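PDB 1N1Q: DNA protection during starvation protein, which probably protects DNA during starvation by binding it and by oxidising iron(II) with hydrogen peroxide, storing the iron(III) mineral inside a hollow shell of twelve subunits. Local coordinates for residues Ala18-Val21 against Val22-Val25; Gly36-Phe39 against Phe40-His43; Glu44-Glu47 against Glu48-Thr51; Ser98-Val101 against Asn102-Asp106; His140-Met143 against Leu144-Leu148. All coordinates share one frame; numbering follows the deposited sequence.

All five contacts are local, each joining successive turns of one helix or, in contact 2, a turn and the helix it leads into. Contact 1, on helix 4-33, is wholly buried and largely apolar. Contacts 2 and 3 share helix 39-66: the first is an aromatic cluster at the surface, the second partly buried with a salt bridge on one side, and each supplies one residue to the diiron pocket. Contacts 4 and 5, their centres about 10 Å apart, lie on helices 93-120 and 124-148 and pack together through Val100, Val101 and Phe104 against His140, Val141 and Leu144. Waters tie side chains in contact 4, whereas contact 5 relies on backbone bonds.

Contact 1 (Ala18-Val21 against Val22-Val25); sequences ANWV and VLYV
Trp20 and Leu23 make the apolar part of this contact, one turn apart on helix 4-33. Methyl CD1 of Leu23 sits over one face of the indole, 3.9 Å from the centroid of the six-membered ring of Trp20 and 15° off its normal, a CH-pi contact. The methyl is displaced toward the rim of the ring system, with Leu23 CD1 to Trp20 CZ3 at 3.8 Å. The i, i+3 spacing puts both side chains on one side of the helix, and chi1 of -81° at Leu23 lays CD1 over the indole.

The polar part is backbone. Val22 N binds Ala18 O at 3.1 Å, Leu23 N binds Asn19 O at 2.9 Å, and Tyr24 N binds Trp20 O at 2.8 Å. This last bond is more bent, and its donor lies above the plane of the carbonyl. The side chain of Asn19 turns elsewhere: its OD1 accepts from the backbone N of Ser83 and of Ile84.

Around this buried turn of the ferritin-like four-helix bundle, Trp20 packs on Ala53, Ile57 and Leu60 of helix 39-66 and on Phe104 and Leu107 of helix 93-120. Tyr24 points to the second subunit, stacking on its Tyr24 and hydrogen-bonding its Ser54, while Val21 meets helix 75-81 at Ser78.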
loop_
_atom_site.group_PDB
_atom_site.type_symbol
_atom_site.label_atom_id
_atom_site.label_comp_id
_atom_site.label_asym_id
_atom_site.label_seq_id
_atom_site.Cartn_x
_atom_site.Cartn_y
_atom_site.Cartn_z
ATOM N N ALA A 18 -23.544 -13.372 11.718
ATOM C CA ALA A 18 -24.083 -13.943 10.490
ATOM C C ALA A 18 -25.058 -12.971 9.827
ATOM O O ALA A 18 -25.024 -12.782 8.608
ATOM C CB ALA A 18 -24.781 -15.268 10.791
ATOM N N ASN A 19 -25.923 -12.355 10.635
ATOM C CA ASN A 19 -26.903 -11.408 10.110
ATOM C C ASN A 19 -26.237 -10.229 9.420
ATOM O O ASN A 19 -26.635 -9.843 8.321
ATOM C CB ASN A 19 -27.816 -10.885 11.222
ATOM C CG ASN A 19 -28.935 -11.846 11.557
ATOM O OD1 ASN A 19 -29.335 -12.651 10.723
ATOM N ND2 ASN A 19 -29.463 -11.752 12.773
ATOM N N TRP A 20 -25.228 -9.653 10.066
ATOM C CA TRP A 20 -24.539 -8.508 9.496
ATOM C C TRP A 20 -23.655 -8.845 8.308
ATOM O O TRP A 20 -23.401 -7.986 7.459
ATOM C CB TRP A 20 -23.755 -7.766 10.583
ATOM C CG TRP A 20 -24.672 -6.947 11.436
ATOM C CD1 TRP A 20 -25.085 -7.223 12.710
ATOM C CD2 TRP A 20 -25.379 -5.771 11.030
ATOM N NE1 TRP A 20 -26.013 -6.292 13.120
ATOM C CE2 TRP A 20 -26.213 -5.391 12.107
ATOM C CE3 TRP A 20 -25.393 -5.003 9.856
ATOM C CZ2 TRP A 20 -27.053 -4.276 12.047
ATOM C CZ3 TRP A 20 -26.229 -3.893 9.794
ATOM C CH2 TRP A 20 -27.049 -3.542 10.883
ATOM N N VAL A 21 -23.183 -10.085 8.240
ATOM C CA VAL A 21 -22.374 -10.501 7.096
ATOM C C VAL A 21 -23.329 -10.555 5.905
ATOM O O VAL A 21 -22.986 -10.154 4.800
ATOM C CB VAL A 21 -21.732 -11.891 7.321
ATOM C CG1 VAL A 21 -20.956 -12.332 6.073
ATOM C CG2 VAL A 21 -20.806 -11.834 8.502
ATOM N N VAL A 22 -24.539 -11.045 6.147
ATOM C CA VAL A 22 -25.552 -11.104 5.093
ATOM C C VAL A 22 -25.947 -9.675 4.692
ATOM O O VAL A 22 -25.994 -9.341 3.504
ATOM C CB VAL A 22 -26.825 -11.864 5.568
ATOM C CG1 VAL A 22 -27.988 -11.597 4.609
ATOM C CG2 VAL A 22 -26.542 -13.359 5.645
ATOM N N LEU A 23 -26.212 -8.832 5.688
ATOM C CA LEU A 23 -26.601 -7.449 5.427
ATOM C C LEU A 23 -25.532 -6.628 4.712
ATOM O O LEU A 23 -25.861 -5.739 3.929
ATOM C CB LEU A 23 -27.004 -6.752 6.731
ATOM C CG LEU A 23 -28.435 -7.065 7.188
ATOM C CD1 LEU A 23 -28.652 -6.602 8.617
ATOM C CD2 LEU A 23 -29.419 -6.392 6.241
ATOM N N TYR A 24 -24.257 -6.917 4.966
ATOM C CA TYR A 24 -23.193 -6.173 4.300
ATOM C C TYR A 24 -23.384 -6.304 2.792
ATOM O O TYR A 24 -23.251 -5.333 2.046
ATOM C CB TYR A 24 -21.821 -6.721 4.699
ATOM C CG TYR A 24 -20.663 -6.040 3.993
ATOM C CD1 TYR A 24 -20.249 -4.754 4.355
ATOM C CD2 TYR A 24 -19.982 -6.686 2.965
ATOM C CE1 TYR A 24 -19.182 -4.132 3.705
ATOM C CE2 TYR A 24 -18.918 -6.072 2.310
ATOM C CZ TYR A 24 -18.520 -4.800 2.685
ATOM O OH TYR A 24 -17.454 -4.206 2.046
ATOM N N VAL A 25 -23.706 -7.512 2.344
ATOM C CA VAL A 25 -23.908 -7.741 0.917
ATOM C C VAL A 25 -25.292 -7.300 0.445
ATOM O O VAL A 25 -25.450 -6.825 -0.677
ATOM C CB VAL A 25 -23.671 -9.226 0.561
ATOM C CG1 VAL A 25 -24.228 -9.548 -0.836
ATOM C CG2 VAL A 25 -22.187 -9.522 0.590
#

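Contact 2 (Gly36-Phe39 against Phe40-His43); sequences GPNF and FTLH
Phe39 touches both Phe40 and His43 where a type I turn, Gly36 to Phe39, runs into helix 39-66. Its CG stands anti to the backbone N (chi1 171°), which lays the ring alongside the start of the helix, between Phe40 and His43; Phe39 CB and CG lie next to Phe40 N. Farther out, Phe39 CD2 stands over the centre of the Phe40 ring, 3.7 Å from Phe40 CD2, and Phe39 CE2 lies 3.8 Å from Phe40 CE2. The pair is T-shaped, with the edge of Phe39 on the face of Phe40, centroids 5.0 Å apart and planes at 82°. At the tip, Phe39 CZ lies over the rim of the imidazole, 3.8 Å from His43 CG; the two planes are 19° apart but slid so far that the rings barely overlap. His43 CB covers a face of Phe39 in a CH-pi contact, 4.1 Å from the ring centroid.

Backbone bonds begin the helix: Leu42 N to Asn38 O at 2.9 Å and His43 N to Phe39 O at 2.7 Å. A water donates to Pro37 O and accepts from Thr41 N, linking the turn to the first helical residues.

His43 belongs to the pocket of the mu-oxo-diiron group and stacks on His31, an iron ligand. Phe39 gives the imidazole an apolar neighbour and no hydrogen bond; its orientation is more plausibly set by the His31 stack and the bond at ND1.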
loop_
_atom_site.group_PDB
_atom_site.type_symbol
_atom_site.label_atom_id
_atom_site.label_comp_id
_atom_site.label_asym_id
_atom_site.label_seq_id
_atom_site.Cartn_x
_atom_site.Cartn_y
_atom_site.Cartn_z
ATOM N N GLY A 36 -34.473 5.330 -9.855
ATOM C CA GLY A 36 -35.599 6.222 -9.658
ATOM C C GLY A 36 -35.082 7.571 -9.192
ATOM O O GLY A 36 -33.875 7.730 -8.994
ATOM N N PRO A 37 -35.972 8.556 -8.977
ATOM C CA PRO A 37 -35.641 9.919 -8.542
ATOM C C PRO A 37 -34.844 10.025 -7.241
ATOM O O PRO A 37 -34.151 11.017 -7.014
ATOM C CB PRO A 37 -37.013 10.600 -8.421
ATOM C CG PRO A 37 -37.934 9.719 -9.242
ATOM C CD PRO A 37 -37.427 8.347 -8.941
ATOM N N ASN A 38 -34.955 9.023 -6.380
ATOM C CA ASN A 38 -34.220 9.052 -5.129
ATOM C C ASN A 38 -32.940 8.231 -5.180
ATOM O O ASN A 38 -32.359 7.891 -4.156
ATOM C CB ASN A 38 -35.114 8.583 -3.972
ATOM C CG ASN A 38 -36.162 9.620 -3.587
ATOM O OD1 ASN A 38 -37.287 9.607 -4.091
ATOM N ND2 ASN A 38 -35.782 10.537 -2.707
ATOM N N PHE A 39 -32.494 7.936 -6.392
ATOM C CA PHE A 39 -31.285 7.151 -6.587
ATOM C C PHE A 39 -30.076 7.668 -5.807
ATOM O O PHE A 39 -29.430 6.915 -5.072
ATOM C CB PHE A 39 -30.888 7.098 -8.062
ATOM C CG PHE A 39 -29.529 6.489 -8.282
ATOM C CD1 PHE A 39 -29.358 5.110 -8.249
ATOM C CD2 PHE A 39 -28.405 7.298 -8.406
ATOM C CE1 PHE A 39 -28.095 4.543 -8.331
ATOM C CE2 PHE A 39 -27.131 6.742 -8.487
ATOM C CZ PHE A 39 -26.973 5.357 -8.447
ATOM N N PHE A 40 -29.749 8.942 -5.981
ATOM C CA PHE A 40 -28.594 9.501 -5.305
ATOM C C PHE A 40 -28.707 9.489 -3.786
ATOM O O PHE A 40 -27.739 9.161 -3.096
ATOM C CB PHE A 40 -28.318 10.912 -5.838
ATOM C CG PHE A 40 -27.890 10.939 -7.284
ATOM C CD1 PHE A 40 -28.761 11.370 -8.277
ATOM C CD2 PHE A 40 -26.636 10.462 -7.655
ATOM C CE1 PHE A 40 -28.385 11.334 -9.614
ATOM C CE2 PHE A 40 -26.250 10.421 -8.990
ATOM C CZ PHE A 40 -27.130 10.851 -9.976
ATOM N N THR A 41 -29.886 9.823 -3.275
ATOM C CA THR A 41 -30.102 9.818 -1.839
ATOM C C THR A 41 -29.971 8.409 -1.256
ATOM O O THR A 41 -29.281 8.203 -0.259
ATOM C CB THR A 41 -31.497 10.369 -1.481
ATOM O OG1 THR A 41 -31.573 11.749 -1.854
ATOM C CG2 THR A 41 -31.767 10.223 0.006
ATOM N N LEU A 42 -30.639 7.443 -1.880
ATOM C CA LEU A 42 -30.593 6.064 -1.406
ATOM C C LEU A 42 -29.252 5.384 -1.677
ATOM O O LEU A 42 -28.763 4.609 -0.854
ATOM C CB LEU A 42 -31.740 5.257 -2.021
ATOM C CG LEU A 42 -33.121 5.747 -1.554
ATOM C CD1 LEU A 42 -34.224 4.915 -2.195
ATOM C CD2 LEU A 42 -33.203 5.655 -0.039
ATOM N N HIS A 43 -28.652 5.677 -2.826
ATOM C CA HIS A 43 -27.347 5.109 -3.163
ATOM C C HIS A 43 -26.397 5.468 -2.017
ATOM O O HIS A 43 -25.603 4.646 -1.562
ATOM C CB HIS A 43 -26.846 5.718 -4.475
ATOM C CG HIS A 43 -25.498 5.231 -4.904
ATOM N ND1 HIS A 43 -25.266 3.932 -5.305
ATOM C CD2 HIS A 43 -24.319 5.881 -5.038
ATOM C CE1 HIS A 43 -24.004 3.804 -5.670
ATOM N NE2 HIS A 43 -23.407 4.973 -5.517
HETATM O O HOH W 1 -31.744 11.321 -5.368
#

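Contact 3 (Glu44-Glu47 against Glu48-Thr51); sequences EKFE and ELYT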
loop_
_atom_site.group_PDB
_atom_site.type_symbol
_atom_site.label_atom_id
_atom_site.label_comp_id
_atom_site.label_asym_id
_atom_site.label_seq_id
_atom_site.Cartn_x
_atom_site.Cartn_y
_atom_site.Cartn_z
ATOM N N GLU A 44 -26.508 6.704 -1.545
ATOM C CA GLU A 44 -25.673 7.199 -0.457
ATOM C C GLU A 44 -26.068 6.579 0.882
ATOM O O GLU A 44 -25.206 6.164 1.661
ATOM C CB GLU A 44 -25.772 8.728 -0.373
ATOM C CG GLU A 44 -25.013 9.339 0.794
ATOM C CD GLU A 44 -25.097 10.856 0.825
ATOM O OE1 GLU A 44 -26.218 11.384 0.956
ATOM O OE2 GLU A 44 -24.037 11.507 0.712
ATOM N N LYS A 45 -27.370 6.513 1.153
ATOM C CA LYS A 45 -27.858 5.948 2.409
ATOM C C LYS A 45 -27.388 4.509 2.591
ATOM O O LYS A 45 -26.895 4.121 3.654
ATOM C CB LYS A 45 -29.388 5.958 2.450
ATOM C CG LYS A 45 -29.946 5.675 3.837
ATOM C CD LYS A 45 -29.873 6.943 4.676
ATOM C CE LYS A 45 -29.270 6.701 6.036
ATOM N NZ LYS A 45 -29.164 7.989 6.773
ATOM N N PHE A 46 -27.554 3.710 1.545
ATOM C CA PHE A 46 -27.151 2.316 1.604
ATOM C C PHE A 46 -25.647 2.140 1.828
ATOM O O PHE A 46 -25.226 1.168 2.457
ATOM C CB PHE A 46 -27.632 1.597 0.341
ATOM C CG PHE A 46 -29.143 1.485 0.250
ATOM C CD1 PHE A 46 -29.802 1.666 -0.961
ATOM C CD2 PHE A 46 -29.902 1.211 1.382
ATOM C CE1 PHE A 46 -31.191 1.574 -1.042
ATOM C CE2 PHE A 46 -31.292 1.116 1.312
ATOM C CZ PHE A 46 -31.941 1.299 0.099
ATOM N N GLU A 47 -24.835 3.072 1.332
ATOM C CA GLU A 47 -23.392 2.976 1.563
ATOM C C GLU A 47 -23.142 3.234 3.054
ATOM O O GLU A 47 -22.356 2.541 3.693
ATOM C CB GLU A 47 -22.603 4.000 0.739
ATOM C CG GLU A 47 -21.166 4.166 1.261
ATOM C CD GLU A 47 -20.313 5.104 0.429
ATOM O OE1 GLU A 47 -20.861 6.041 -0.183
ATOM O OE2 GLU A 47 -19.081 4.911 0.402
ATOM N N GLU A 48 -23.815 4.247 3.590
ATOM C CA GLU A 48 -23.697 4.593 4.999
ATOM C C GLU A 48 -24.012 3.353 5.840
ATOM O O GLU A 48 -23.304 3.032 6.799
ATOM C CB GLU A 48 -24.694 5.706 5.347
ATOM C CG GLU A 48 -24.729 6.093 6.826
ATOM C CD GLU A 48 -25.924 6.980 7.176
ATOM O OE1 GLU A 48 -26.450 7.676 6.277
ATOM O OE2 GLU A 48 -26.330 6.998 8.355
ATOM N N LEU A 49 -25.078 2.654 5.460
ATOM C CA LEU A 49 -25.506 1.462 6.183
ATOM C C LEU A 49 -24.577 0.254 6.028
ATOM O O LEU A 49 -24.331 -0.452 7.002
ATOM C CB LEU A 49 -26.948 1.094 5.792
ATOM C CG LEU A 49 -28.003 2.151 6.173
ATOM C CD1 LEU A 49 -29.380 1.721 5.691
ATOM C CD2 LEU A 49 -28.006 2.357 7.686
ATOM N N TYR A 50 -24.053 -0.008 4.832
ATOM C CA TYR A 50 -23.160 -1.158 4.744
ATOM C C TYR A 50 -21.828 -0.841 5.415
ATOM O O TYR A 50 -21.136 -1.738 5.897
ATOM C CB TYR A 50 -22.987 -1.675 3.293
ATOM C CG TYR A 50 -22.240 -0.823 2.278
ATOM C CD1 TYR A 50 -20.897 -0.477 2.453
ATOM C CD2 TYR A 50 -22.854 -0.466 1.074
ATOM C CE1 TYR A 50 -20.188 0.198 1.448
ATOM C CE2 TYR A 50 -22.158 0.201 0.071
ATOM C CZ TYR A 50 -20.831 0.526 0.260
ATOM O OH TYR A 50 -20.154 1.169 -0.751
ATOM N N THR A 51 -21.482 0.439 5.480
ATOM C CA THR A 51 -20.247 0.840 6.144
ATOM C C THR A 51 -20.423 0.534 7.630
ATOM O O THR A 51 -19.508 0.044 8.286
ATOM C CB THR A 51 -19.964 2.341 5.943
ATOM O OG1 THR A 51 -19.773 2.602 4.543
ATOM C CG2 THR A 51 -18.717 2.757 6.715
#
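Tyr50 holds its CG between its own backbone N and carbonyl carbon (chi1 69°), a position that folds the ring back over the preceding turn and onto Glu47. Lys45 instead carries CG anti to N and then bends at chi2 (80°) and chi3, which brings its ammonium beside the extended side chain of Glu48.

The Tyr50 ring lies with one face on the Glu47 backbone: Glu47 CA is 3.6 Å from the Tyr50 centroid, a CH-pi contact displaced toward the rim. Farther along, Glu47 CG approaches Tyr50 OH at 3.7 Å. Both residues lie on helix 39-66 of the ferritin-like bundle, and Tyr50 lines the pocket of the mu-oxo-diiron group, where its ring stacks on His28 and meets His31 edge-to-face. Asp58 of the second subunit packs on it too, in keeping with ferroxidase centres formed at twofold subunit interfaces.

Lys45 and Glu48 run side by side to a salt bridge, Lys45 NZ to Glu48 OE1 at 2.8 Å, reached on the syn side but 30° out of the carboxylate plane. Glu47 O is gripped twice by Thr51, whose N (2.9 Å) and OG1 (2.7 Å) come to this oxygen from opposite faces of its carbonyl plane. On the buried side Leu49 CD1 reaches the edge of the Phe46 ring, 4.4 Å from Phe46 CD2, in a loose apolar contact. Phe46 continues onto Met96 and Val100 of helix 93-120, and Leu49 onto Leu27 of helix 4-33.

Contact 4 (Ser98-Val101 against Asn102-Asp106); sequences SSVV and NDFVD
Ser98 OG is held by two waters, at 2.7 and 2.9 Å, that lead on to the amide of Asn102 one turn later. The nearer water accepts a weak bond from Asn102 ND2, while the other donates to Asn102 OD1 at 3.0 Å, so the two ends of the amide are each bridged to the same hydroxyl. A third water joins Ser99 OG to Asp103 OD1, donating to the carboxylate at 2.8 Å. The other carboxylate oxygen, Asp103 OD2, forms a salt bridge with Lys26 of helix 4-33, which would be expected to stabilise its negative charge.

These residues form the polar flank of helix 93-120, an amphipathic member of the ferritin-like four-helix bundle; Val100 and Phe104 turn to its interior. Val100 CG1, placed anti to the backbone N (chi1 176°), stands over the middle of the Phe104 ring, 3.6 Å from the Phe104 centroid and 11° off the normal, in a CH-pi contact. The backbone bond from Phe104 N to Val100 O measures 2.8 Å. Phe104 also packs on Leu137 and Val141 of helix 124-148, whose Leu144 touches Val100 and Val101.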
loop_
_atom_site.group_PDB
_atom_site.type_symbol
_atom_site.label_atom_id
_atom_site.label_comp_id
_atom_site.label_asym_id
_atom_site.label_seq_id
_atom_site.Cartn_x
_atom_site.Cartn_y
_atom_site.Cartn_z
ATOM N N SER A 98 -38.234 -0.363 2.527
ATOM C CA SER A 98 -39.173 -1.143 3.316
ATOM C C SER A 98 -38.517 -2.439 3.814
ATOM O O SER A 98 -38.763 -2.888 4.936
ATOM C CB SER A 98 -40.406 -1.457 2.467
ATOM O OG SER A 98 -41.419 -2.043 3.256
ATOM N N SER A 99 -37.667 -3.024 2.977
ATOM C CA SER A 99 -36.970 -4.254 3.344
ATOM C C SER A 99 -35.975 -4.007 4.491
ATOM O O SER A 99 -35.836 -4.827 5.403
ATOM C CB SER A 99 -36.237 -4.821 2.128
ATOM O OG SER A 99 -35.407 -5.905 2.496
ATOM N N VAL A 100 -35.280 -2.877 4.440
ATOM C CA VAL A 100 -34.325 -2.551 5.494
ATOM C C VAL A 100 -35.092 -2.306 6.782
ATOM O O VAL A 100 -34.645 -2.689 7.861
ATOM C CB VAL A 100 -33.497 -1.302 5.150
ATOM C CG1 VAL A 100 -32.582 -0.946 6.310
ATOM C CG2 VAL A 100 -32.681 -1.560 3.888
ATOM N N VAL A 101 -36.254 -1.669 6.668
ATOM C CA VAL A 101 -37.078 -1.415 7.844
ATOM C C VAL A 101 -37.470 -2.754 8.473
ATOM O O VAL A 101 -37.337 -2.932 9.681
ATOM C CB VAL A 101 -38.358 -0.628 7.486
ATOM C CG1 VAL A 101 -39.341 -0.656 8.658
ATOM C CG2 VAL A 101 -37.998 0.817 7.148
ATOM N N ASN A 102 -37.932 -3.692 7.645
ATOM C CA ASN A 102 -38.327 -5.008 8.137
ATOM C C ASN A 102 -37.155 -5.723 8.807
ATOM O O ASN A 102 -37.297 -6.268 9.896
ATOM C CB ASN A 102 -38.857 -5.892 7.004
ATOM C CG ASN A 102 -40.175 -5.400 6.445
ATOM O OD1 ASN A 102 -40.911 -4.671 7.112
ATOM N ND2 ASN A 102 -40.484 -5.804 5.219
ATOM N N ASP A 103 -35.999 -5.720 8.152
ATOM C CA ASP A 103 -34.819 -6.379 8.701
ATOM C C ASP A 103 -34.374 -5.753 10.021
ATOM O O ASP A 103 -34.122 -6.459 11.005
ATOM C CB ASP A 103 -33.669 -6.338 7.689
ATOM C CG ASP A 103 -33.928 -7.222 6.479
ATOM O OD1 ASP A 103 -34.898 -8.003 6.507
ATOM O OD2 ASP A 103 -33.158 -7.135 5.510
ATOM N N PHE A 104 -34.265 -4.428 10.044
ATOM C CA PHE A 104 -33.849 -3.746 11.268
ATOM C C PHE A 104 -34.837 -3.999 12.403
ATOM O O PHE A 104 -34.444 -4.153 13.557
ATOM C CB PHE A 104 -33.703 -2.243 11.024
ATOM C CG PHE A 104 -32.435 -1.854 10.302
ATOM C CD1 PHE A 104 -32.103 -0.509 10.133
ATOM C CD2 PHE A 104 -31.564 -2.822 9.806
ATOM C CE1 PHE A 104 -30.927 -0.136 9.481
ATOM C CE2 PHE A 104 -30.385 -2.455 9.152
ATOM C CZ PHE A 104 -30.064 -1.121 8.990
ATOM N N VAL A 105 -36.121 -4.043 12.076
ATOM C CA VAL A 105 -37.134 -4.300 13.090
ATOM C C VAL A 105 -36.936 -5.708 13.656
ATOM O O VAL A 105 -37.041 -5.916 14.863
ATOM C CB VAL A 105 -38.565 -4.162 12.511
ATOM C CG1 VAL A 105 -39.604 -4.586 13.552
ATOM C CG2 VAL A 105 -38.813 -2.726 12.100
ATOM N N ASP A 106 -36.636 -6.662 12.778
ATOM C CA ASP A 106 -36.410 -8.036 13.200
ATOM C C ASP A 106 -35.177 -8.085 14.115
ATOM O O ASP A 106 -35.207 -8.698 15.185
ATOM C CB ASP A 106 -36.211 -8.923 11.970
ATOM C CG ASP A 106 -36.278 -10.405 12.298
ATOM O OD1 ASP A 106 -37.027 -10.765 13.225
ATOM O OD2 ASP A 106 -35.605 -11.193 11.606
HETATM O O HOH W 2 -41.239 -4.730 2.890
HETATM O O HOH W 3 -41.960 -2.057 6.140
HETATM O O HOH W 4 -36.206 -7.668 4.055
#

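Contact 5 (His140-Met143 against Leu144-Leu148); sequences HVWM and LEAFL
His140 O accepts from Leu144 N at 2.9 Å, the first of four successive helical bonds that satisfy the carbonyls of 140-143. Glu145 N to Val141 O, Ala146 N to Trp142 O and Phe147 N to Met143 O follow, each at 3.0 Å. One turn on, Leu148 N binds Leu144 O at 3.2 Å.

The imidazole of His140 finds its partner outside this turn: NE2 is hydrogen-bonded to Glu52 OE1 on helix 39-66, and the ring packs on Glu48 and Leu49 of that helix. This polar link crosses between two members of the ferritin-like four-helix bundle, of which helix 124-148 is the last in the chain.

Glu145 lies alongside Val141, pointing the same way. With CG beside the backbone N (chi1 -81°) and an extended chain beyond it, its carboxylate OE2 comes to 3.3 Å from Val141 CG1, a methyl that can touch but not donate a conventional hydrogen bond. Trp142 and Ala146 meet only loosely, Trp142 NE1 to Ala146 CB being 4.3 Å. Within 140-143 itself, Met143 CG sits over one indole face, 3.5 Å above the plane of the Trp142 ring and toward its rim. Phe147 packs on Leu42 of helix 39-66.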
loop_
_atom_site.group_PDB
_atom_site.type_symbol
_atom_site.label_atom_id
_atom_site.label_comp_id
_atom_site.label_asym_id
_atom_site.label_seq_id
_atom_site.Cartn_x
_atom_site.Cartn_y
_atom_site.Cartn_z
ATOM N N HIS A 140 -32.516 4.538 12.852
ATOM C CA HIS A 140 -32.608 4.350 11.406
ATOM C C HIS A 140 -34.034 3.999 11.022
ATOM O O HIS A 140 -34.539 4.461 9.995
ATOM C CB HIS A 140 -31.684 3.223 10.928
ATOM C CG HIS A 140 -30.243 3.615 10.830
ATOM N ND1 HIS A 140 -29.823 4.750 10.167
ATOM C CD2 HIS A 140 -29.120 3.000 11.273
ATOM C CE1 HIS A 140 -28.502 4.814 10.204
ATOM N NE2 HIS A 140 -28.052 3.763 10.868
ATOM N N VAL A 141 -34.685 3.175 11.841
ATOM C CA VAL A 141 -36.061 2.766 11.557
ATOM C C VAL A 141 -37.007 3.959 11.490
ATOM O O VAL A 141 -37.858 4.029 10.607
ATOM C CB VAL A 141 -36.570 1.731 12.603
ATOM C CG1 VAL A 141 -38.078 1.535 12.473
ATOM C CG2 VAL A 141 -35.866 0.392 12.379
ATOM N N TRP A 142 -36.874 4.899 12.416
ATOM C CA TRP A 142 -37.737 6.079 12.381
ATOM C C TRP A 142 -37.532 6.843 11.071
ATOM O O TRP A 142 -38.493 7.220 10.402
ATOM C CB TRP A 142 -37.438 7.017 13.557
ATOM C CG TRP A 142 -37.558 8.476 13.203
ATOM C CD1 TRP A 142 -38.653 9.112 12.680
ATOM C CD2 TRP A 142 -36.524 9.464 13.282
ATOM N NE1 TRP A 142 -38.359 10.431 12.422
ATOM C CE2 TRP A 142 -37.060 10.674 12.785
ATOM C CE3 TRP A 142 -35.195 9.445 13.728
ATOM C CZ2 TRP A 142 -36.313 11.854 12.720
ATOM C CZ3 TRP A 142 -34.454 10.618 13.664
ATOM C CH2 TRP A 142 -35.017 11.808 13.163
ATOM N N MET A 143 -36.277 7.076 10.709
ATOM C CA MET A 143 -35.971 7.808 9.482
ATOM C C MET A 143 -36.443 7.121 8.207
ATOM O O MET A 143 -37.006 7.768 7.328
ATOM C CB MET A 143 -34.468 8.069 9.380
ATOM C CG MET A 143 -33.932 8.999 10.446
ATOM S SD MET A 143 -32.175 9.343 10.229
ATOM C CE MET A 143 -31.493 8.193 11.370
ATOM N N LEU A 144 -36.209 5.819 8.101
ATOM C CA LEU A 144 -36.613 5.081 6.903
ATOM C C LEU A 144 -38.137 5.018 6.767
ATOM O O LEU A 144 -38.671 5.087 5.659
ATOM C CB LEU A 144 -36.004 3.674 6.923
ATOM C CG LEU A 144 -34.467 3.675 6.849
ATOM C CD1 LEU A 144 -33.922 2.289 7.143
ATOM C CD2 LEU A 144 -34.025 4.159 5.470
ATOM N N GLU A 145 -38.838 4.898 7.891
ATOM C CA GLU A 145 -40.296 4.855 7.846
ATOM C C GLU A 145 -40.839 6.228 7.462
ATOM O O GLU A 145 -41.810 6.328 6.720
ATOM C CB GLU A 145 -40.867 4.419 9.195
ATOM C CG GLU A 145 -40.848 2.915 9.404
ATOM C CD GLU A 145 -41.661 2.482 10.604
ATOM O OE1 GLU A 145 -42.778 3.011 10.791
ATOM O OE2 GLU A 145 -41.194 1.604 11.355
ATOM N N ALA A 146 -40.200 7.287 7.958
ATOM C CA ALA A 146 -40.626 8.647 7.630
ATOM C C ALA A 146 -40.503 8.862 6.125
ATOM O O ALA A 146 -41.375 9.467 5.501
ATOM C CB ALA A 146 -39.775 9.672 8.383
ATOM N N PHE A 147 -39.412 8.356 5.555
ATOM C CA PHE A 147 -39.152 8.451 4.120
ATOM C C PHE A 147 -40.288 7.819 3.314
ATOM O O PHE A 147 -40.684 8.334 2.265
ATOM C CB PHE A 147 -37.839 7.728 3.793
ATOM C CG PHE A 147 -37.557 7.590 2.316
ATOM C CD1 PHE A 147 -36.811 8.551 1.641
ATOM C CD2 PHE A 147 -38.039 6.499 1.602
ATOM C CE1 PHE A 147 -36.551 8.425 0.268
ATOM C CE2 PHE A 147 -37.788 6.361 0.245
ATOM C CZ PHE A 147 -37.042 7.321 -0.429
ATOM N N LEU A 148 -40.804 6.702 3.816
ATOM C CA LEU A 148 -41.876 5.963 3.156
ATOM C C LEU A 148 -43.270 6.551 3.314
ATOM O O LEU A 148 -44.182 6.198 2.576
ATOM C CB LEU A 148 -41.876 4.514 3.656
ATOM C CG LEU A 148 -40.661 3.654 3.268
ATOM C CD1 LEU A 148 -40.709 2.308 3.982
ATOM C CD2 LEU A 148 -40.668 3.459 1.760
#